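Local coordinates for protein putative esterase (Bacteroides intestinalis DSM 17393, PDB 5VOL) that acts as a ferulic acid esterase of carbohydrate esterase family 1, probably releasing ferulate from arabinoxylan, and binds calcium, at residues 159-172 and 215-229. Sequence-based numbering, arbitrary orientation.
Sequences VYAMSALMSIPEQG and WFVDCGDDDFLLDRN. With CA (calcium ion), chain Q.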
loop_
_atom_site.group_PDB
_atom_site.type_symbol
_atom_site.label_atom_id
_atom_site.label_comp_id
_atom_site.label_asym_id
_atom_site.label_seq_id
_atom_site.Cartn_x
_atom_site.Cartn_y
_atom_site.Cartn_z
ATOM N N VAL C 159 -2.656 -13.038 18.089
ATOM C CA VAL C 159 -1.308 -13.468 17.720
ATOM C C VAL C 159 -0.966 -12.993 16.304
ATOM O O VAL C 159 -1.726 -13.230 15.371
ATOM C CB VAL C 159 -1.161 -15.007 17.775
ATOM C CG1 VAL C 159 0.239 -15.437 17.303
ATOM C CG2 VAL C 159 -1.438 -15.531 19.194
ATOM N N TYR C 160 0.181 -12.337 16.149
ATOM C CA TYR C 160 0.666 -11.948 14.827
ATOM C C TYR C 160 2.009 -12.644 14.596
ATOM O O TYR C 160 3.008 -12.273 15.188
ATOM C CB TYR C 160 0.828 -10.430 14.711
ATOM C CG TYR C 160 1.039 -9.939 13.294
ATOM C CD1 TYR C 160 2.257 -10.113 12.642
ATOM C CD2 TYR C 160 0.015 -9.290 12.609
ATOM C CE1 TYR C 160 2.449 -9.659 11.326
ATOM C CE2 TYR C 160 0.189 -8.833 11.300
ATOM C CZ TYR C 160 1.403 -9.020 10.667
ATOM O OH TYR C 160 1.559 -8.560 9.380
ATOM N N ALA C 161 2.017 -13.634 13.721
ATOM C CA ALA C 161 3.182 -14.479 13.482
ATOM C C ALA C 161 3.925 -14.072 12.203
ATOM O O ALA C 161 3.370 -14.225 11.120
ATOM C CB ALA C 161 2.733 -15.929 13.384
ATOM N N MET C 162 5.162 -13.567 12.322
ATOM C CA MET C 162 5.945 -13.131 11.151
ATOM C C MET C 162 6.996 -14.149 10.753
ATOM O O MET C 162 7.846 -14.481 11.579
ATOM C CB MET C 162 6.678 -11.813 11.421
ATOM C CG MET C 162 5.853 -10.710 12.062
ATOM S SD MET C 162 6.984 -9.422 12.613
ATOM C CE MET C 162 5.817 -8.321 13.398
ATOM N N SER C 163 6.955 -14.609 9.500
ATOM C CA SER C 163 7.957 -15.535 8.973
ATOM C C SER C 163 8.234 -16.645 9.985
ATOM O O SER C 163 9.397 -16.945 10.287
ATOM C CB SER C 163 9.248 -14.791 8.654
ATOM O OG SER C 163 8.999 -13.568 7.975
ATOM N N ALA C 164 7.165 -17.218 10.532
ATOM C CA ALA C 164 7.243 -17.929 11.809
ATOM C C ALA C 164 7.871 -19.308 11.687
ATOM O O ALA C 164 7.693 -19.990 10.689
ATOM C CB ALA C 164 5.858 -18.051 12.430
ATOM N N LEU C 165 8.602 -19.709 12.720
ATOM C CA LEU C 165 9.096 -21.082 12.810
ATOM C C LEU C 165 7.976 -21.962 13.362
ATOM O O LEU C 165 7.978 -22.314 14.539
ATOM C CB LEU C 165 10.333 -21.153 13.698
ATOM C CG LEU C 165 11.059 -22.493 13.847
ATOM C CD1 LEU C 165 11.735 -22.885 12.527
ATOM C CD2 LEU C 165 12.081 -22.411 14.987
ATOM N N MET C 166 6.994 -22.266 12.514
ATOM C CA MET C 166 5.810 -23.017 12.928
ATOM C C MET C 166 6.189 -24.463 13.236
ATOM O O MET C 166 5.557 -25.129 14.048
ATOM C CB MET C 166 4.744 -22.975 11.836
ATOM C CG MET C 166 4.138 -21.586 11.597
ATOM S SD MET C 166 3.511 -20.823 13.113
ATOM C CE MET C 166 2.430 -19.537 12.418
ATOM N N SER C 167 7.200 -24.941 12.524
ATOM C CA SER C 167 7.810 -26.247 12.762
ATOM C C SER C 167 9.133 -26.244 12.022
ATOM O O SER C 167 9.400 -25.320 11.255
ATOM C CB SER C 167 6.915 -27.395 12.280
ATOM O OG SER C 167 6.678 -27.328 10.879
ATOM N N ILE C 168 9.958 -27.268 12.230
ATOM C CA ILE C 168 11.227 -27.366 11.511
ATOM C C ILE C 168 10.998 -27.552 10.024
ATOM O O ILE C 168 10.273 -28.459 9.626
ATOM C CB ILE C 168 12.090 -28.543 12.022
ATOM C CG1 ILE C 168 12.268 -28.449 13.538
ATOM C CG2 ILE C 168 13.427 -28.570 11.299
ATOM C CD1 ILE C 168 13.061 -27.239 13.987
ATOM N N PRO C 169 11.621 -26.697 9.195
ATOM C CA PRO C 169 11.489 -26.802 7.734
ATOM C C PRO C 169 12.119 -28.084 7.206
ATOM O O PRO C 169 13.069 -28.573 7.810
ATOM C CB PRO C 169 12.245 -25.571 7.219
ATOM C CG PRO C 169 13.218 -25.243 8.303
ATOM C CD PRO C 169 12.542 -25.621 9.597
ATOM N N GLU C 170 11.603 -28.626 6.108
ATOM C CA GLU C 170 12.202 -29.822 5.516
ATOM C C GLU C 170 13.625 -29.545 5.029
ATOM O O GLU C 170 14.458 -30.453 4.962
ATOM C CB GLU C 170 11.337 -30.343 4.368
ATOM C CG GLU C 170 9.875 -30.517 4.757
ATOM C CD GLU C 170 9.145 -31.527 3.889
ATOM O OE1 GLU C 170 9.823 -32.251 3.124
ATOM O OE2 GLU C 170 7.894 -31.594 3.978
ATOM N N GLN C 171 13.899 -28.285 4.696
ATOM C CA GLN C 171 15.244 -27.870 4.307
ATOM C C GLN C 171 15.603 -26.512 4.912
ATOM O O GLN C 171 14.748 -25.639 5.034
ATOM C CB GLN C 171 15.372 -27.811 2.783
ATOM C CG GLN C 171 16.767 -27.430 2.308
ATOM C CD GLN C 171 16.860 -27.296 0.802
ATOM O OE1 GLN C 171 15.861 -27.430 0.091
ATOM N NE2 GLN C 171 18.065 -27.028 0.304
ATOM N N GLY C 172 16.865 -26.345 5.298
ATOM C CA GLY C 172 17.339 -25.071 5.820
ATOM C C GLY C 172 17.596 -25.039 7.317
ATOM O O GLY C 172 18.026 -24.019 7.856
ATOM N N TRP C 215 -5.959 -14.517 14.861
ATOM C CA TRP C 215 -4.680 -14.948 14.282
ATOM C C TRP C 215 -4.337 -14.234 12.976
ATOM O O TRP C 215 -5.192 -14.059 12.114
ATOM C CB TRP C 215 -4.696 -16.458 14.021
ATOM C CG TRP C 215 -5.127 -17.290 15.195
ATOM C CD1 TRP C 215 -6.405 -17.613 15.539
ATOM C CD2 TRP C 215 -4.275 -17.938 16.160
ATOM N NE1 TRP C 215 -6.408 -18.415 16.653
ATOM C CE2 TRP C 215 -5.115 -18.626 17.060
ATOM C CE3 TRP C 215 -2.891 -17.999 16.345
ATOM C CZ2 TRP C 215 -4.618 -19.365 18.145
ATOM C CZ3 TRP C 215 -2.391 -18.741 17.425
ATOM C CH2 TRP C 215 -3.260 -19.405 18.313
ATOM N N PHE C 216 -3.077 -13.843 12.828
ATOM C CA PHE C 216 -2.593 -13.208 11.599
ATOM C C PHE C 216 -1.243 -13.841 11.250
ATOM O O PHE C 216 -0.312 -13.786 12.049
ATOM C CB PHE C 216 -2.466 -11.690 11.798
ATOM C CG PHE C 216 -2.500 -10.878 10.520
ATOM C CD1 PHE C 216 -1.513 -11.020 9.549
ATOM C CD2 PHE C 216 -3.515 -9.943 10.310
ATOM C CE1 PHE C 216 -1.533 -10.256 8.384
ATOM C CE2 PHE C 216 -3.547 -9.172 9.151
ATOM C CZ PHE C 216 -2.559 -9.330 8.173
ATOM N N VAL C 217 -1.151 -14.461 10.079
ATOM C CA VAL C 217 0.081 -15.100 9.621
ATOM C C VAL C 217 0.636 -14.381 8.390
ATOM O O VAL C 217 -0.062 -14.214 7.382
ATOM C CB VAL C 217 -0.164 -16.582 9.314
ATOM C CG1 VAL C 217 1.087 -17.230 8.722
ATOM C CG2 VAL C 217 -0.618 -17.296 10.603
ATOM N N ASP C 218 1.897 -13.966 8.473
ATOM C CA ASP C 218 2.508 -13.077 7.476
ATOM C C ASP C 218 3.901 -13.593 7.116
ATOM O O ASP C 218 4.783 -13.565 7.970
ATOM C CB ASP C 218 2.580 -11.659 8.057
ATOM C CG ASP C 218 3.096 -10.624 7.088
ATOM O OD1 ASP C 218 3.185 -10.884 5.867
ATOM O OD2 ASP C 218 3.390 -9.509 7.574
ATOM N N CYS C 219 4.097 -14.060 5.876
ATOM C CA CYS C 219 5.364 -14.712 5.473
ATOM C C CYS C 219 5.661 -14.515 3.983
ATOM O O CYS C 219 4.770 -14.669 3.144
ATOM C CB CYS C 219 5.318 -16.208 5.795
ATOM S SG CYS C 219 6.886 -17.114 5.491
ATOM N N GLY C 220 6.908 -14.172 3.662
ATOM C CA GLY C 220 7.279 -13.754 2.320
ATOM C C GLY C 220 7.359 -14.872 1.301
ATOM O O GLY C 220 7.625 -16.021 1.650
ATOM N N ASP C 221 7.180 -14.536 0.028
ATOM C CA ASP C 221 7.168 -15.567 -1.002
ATOM C C ASP C 221 8.543 -16.224 -1.175
ATOM O O ASP C 221 8.624 -17.358 -1.649
ATOM C CB ASP C 221 6.631 -15.014 -2.347
ATOM C CG ASP C 221 7.543 -13.981 -3.009
ATOM O OD1 ASP C 221 8.359 -13.327 -2.333
ATOM O OD2 ASP C 221 7.399 -13.806 -4.246
ATOM N N ASP C 222 9.608 -15.550 -0.756
ATOM C CA ASP C 222 10.949 -16.112 -0.914
ATOM C C ASP C 222 11.539 -16.651 0.400
ATOM O O ASP C 222 12.730 -16.933 0.477
ATOM C CB ASP C 222 11.902 -15.070 -1.511
ATOM C CG ASP C 222 11.392 -14.494 -2.819
ATOM O OD1 ASP C 222 11.007 -15.279 -3.717
ATOM O OD2 ASP C 222 11.357 -13.250 -2.932
ATOM N N ASP C 223 10.698 -16.810 1.413
ATOM C CA ASP C 223 11.129 -17.291 2.720
ATOM C C ASP C 223 11.235 -18.814 2.796
ATOM O O ASP C 223 10.338 -19.520 2.342
ATOM C CB ASP C 223 10.150 -16.800 3.796
ATOM C CG ASP C 223 10.753 -16.805 5.170
ATOM O OD1 ASP C 223 11.070 -17.902 5.683
ATOM O OD2 ASP C 223 10.897 -15.711 5.756
ATOM N N PHE C 224 12.314 -19.320 3.395
ATOM C CA PHE C 224 12.488 -20.768 3.543
ATOM C C PHE C 224 11.463 -21.361 4.510
ATOM O O PHE C 224 11.247 -22.565 4.512
ATOM C CB PHE C 224 13.924 -21.107 3.985
ATOM C CG PHE C 224 14.196 -20.886 5.454
ATOM C CD1 PHE C 224 14.079 -19.630 6.017
ATOM C CD2 PHE C 224 14.613 -21.934 6.260
ATOM C CE1 PHE C 224 14.346 -19.419 7.368
ATOM C CE2 PHE C 224 14.885 -21.731 7.612
ATOM C CZ PHE C 224 14.743 -20.467 8.166
ATOM N N LEU C 225 10.793 -20.515 5.297
ATOM C CA LEU C 225 9.741 -20.997 6.185
ATOM C C LEU C 225 8.327 -20.848 5.601
ATOM O O LEU C 225 7.345 -21.110 6.296
ATOM C CB LEU C 225 9.820 -20.283 7.544
ATOM C CG LEU C 225 10.932 -20.783 8.472
ATOM C CD1 LEU C 225 11.105 -19.892 9.698
ATOM C CD2 LEU C 225 10.618 -22.209 8.905
ATOM N N LEU C 226 8.220 -20.454 4.334
ATOM C CA LEU C 226 6.909 -20.283 3.703
ATOM C C LEU C 226 6.099 -21.582 3.736
ATOM O O LEU C 226 4.921 -21.579 4.078
ATOM C CB LEU C 226 7.046 -19.788 2.256
ATOM C CG LEU C 226 5.711 -19.659 1.491
ATOM C CD1 LEU C 226 4.767 -18.651 2.134
ATOM C CD2 LEU C 226 5.927 -19.283 0.032
ATOM N N ASP C 227 6.736 -22.699 3.403
ATOM C CA ASP C 227 6.001 -23.954 3.292
ATOM C C ASP C 227 5.362 -24.385 4.618
ATOM O O ASP C 227 4.228 -24.884 4.626
ATOM C CB ASP C 227 6.920 -25.054 2.741
ATOM C CG ASP C 227 7.103 -24.954 1.231
ATOM O OD1 ASP C 227 6.529 -24.025 0.611
ATOM O OD2 ASP C 227 7.823 -25.799 0.654
ATOM N N ARG C 228 6.059 -24.185 5.735
ATOM C CA ARG C 228 5.486 -24.530 7.037
ATOM C C ARG C 228 4.365 -23.574 7.452
ATOM O O ARG C 228 3.434 -23.969 8.155
ATOM C CB ARG C 228 6.557 -24.535 8.127
ATOM C CG ARG C 228 7.594 -25.633 7.979
ATOM C CD ARG C 228 6.960 -27.000 7.869
ATOM N NE ARG C 228 7.948 -28.069 8.058
ATOM C CZ ARG C 228 7.867 -29.271 7.497
ATOM N NH1 ARG C 228 6.842 -29.573 6.705
ATOM N NH2 ARG C 228 8.816 -30.174 7.722
ATOM N N ASN C 229 4.481 -22.308 7.067
ATOM C CA ASN C 229 3.435 -21.340 7.413
ATOM C C ASN C 229 2.181 -21.642 6.610
ATOM O O ASN C 229 1.061 -21.463 7.087
ATOM C CB ASN C 229 3.914 -19.905 7.181
ATOM C CG ASN C 229 4.705 -19.376 8.342
ATOM O OD1 ASN C 229 4.136 -18.981 9.361
ATOM N ND2 ASN C 229 6.034 -19.420 8.229
HETATM CA CA CA Q . 9.390 -12.405 -4.414
HETATM O O HOH W 1 4.542 -16.464 9.508
HETATM O O HOH W 2 9.282 -13.708 5.206
HETATM O O HOH W 3 9.914 -14.503 -5.913
HETATM O O HOH W 4 11.518 -11.309 -5.274
#
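Tyr160 and Phe216 lie side by side on neighbouring parallel strands as an offset stack: the centroids are 4.6 Å apart, the planes only 18° from parallel, and CE2 of Tyr160 sits over one Phe216 face. With CG anti to the backbone N (chi1 -168°), the tyrosine reaches along the sheet to Asp218, where its OH donates to OD2 over 2.7 Å. The carboxylate is met from above its plane, and Arg248 forms a salt bridge with the same oxygen. On the other sheet face, CB of Val159 packs 3.7 Å from CE3 of Trp215. Four backbone hydrogen bonds, from Phe216 N to Val159 O through Ser163 N to Asp218 O, fix the register.

Past the strands, helix 226-238 holds the 163-172 loop. Arg228, bent at chi2 (-54°), turns its guanidinium edge to Ile168 O, so NE (2.8 Å) and NH2 (2.9 Å) grip it side-on; the oxygen lies in the guanidinium plane, but NH2 comes in the carbonyl plane and NE from above it. NH1 also pairs with Glu231. Asn229 ND2 bonds Ala164 O at 3.0 Å on a carbonyl lone pair and also donates to Leu225 O, evidence that its amide rotation is fixed.

Asp223 OD1 accepts from Leu225 N in an Asx turn, while OD2 accepts from a water that in turn accepts from Ser163 OG and Gly220 N; Ser163 OG also bonds Trp257 NE1. OD2 also bonds His252, consistent with the acid of a Ser-His-Asp triad at the strand ends of an alpha/beta-hydrolase fold.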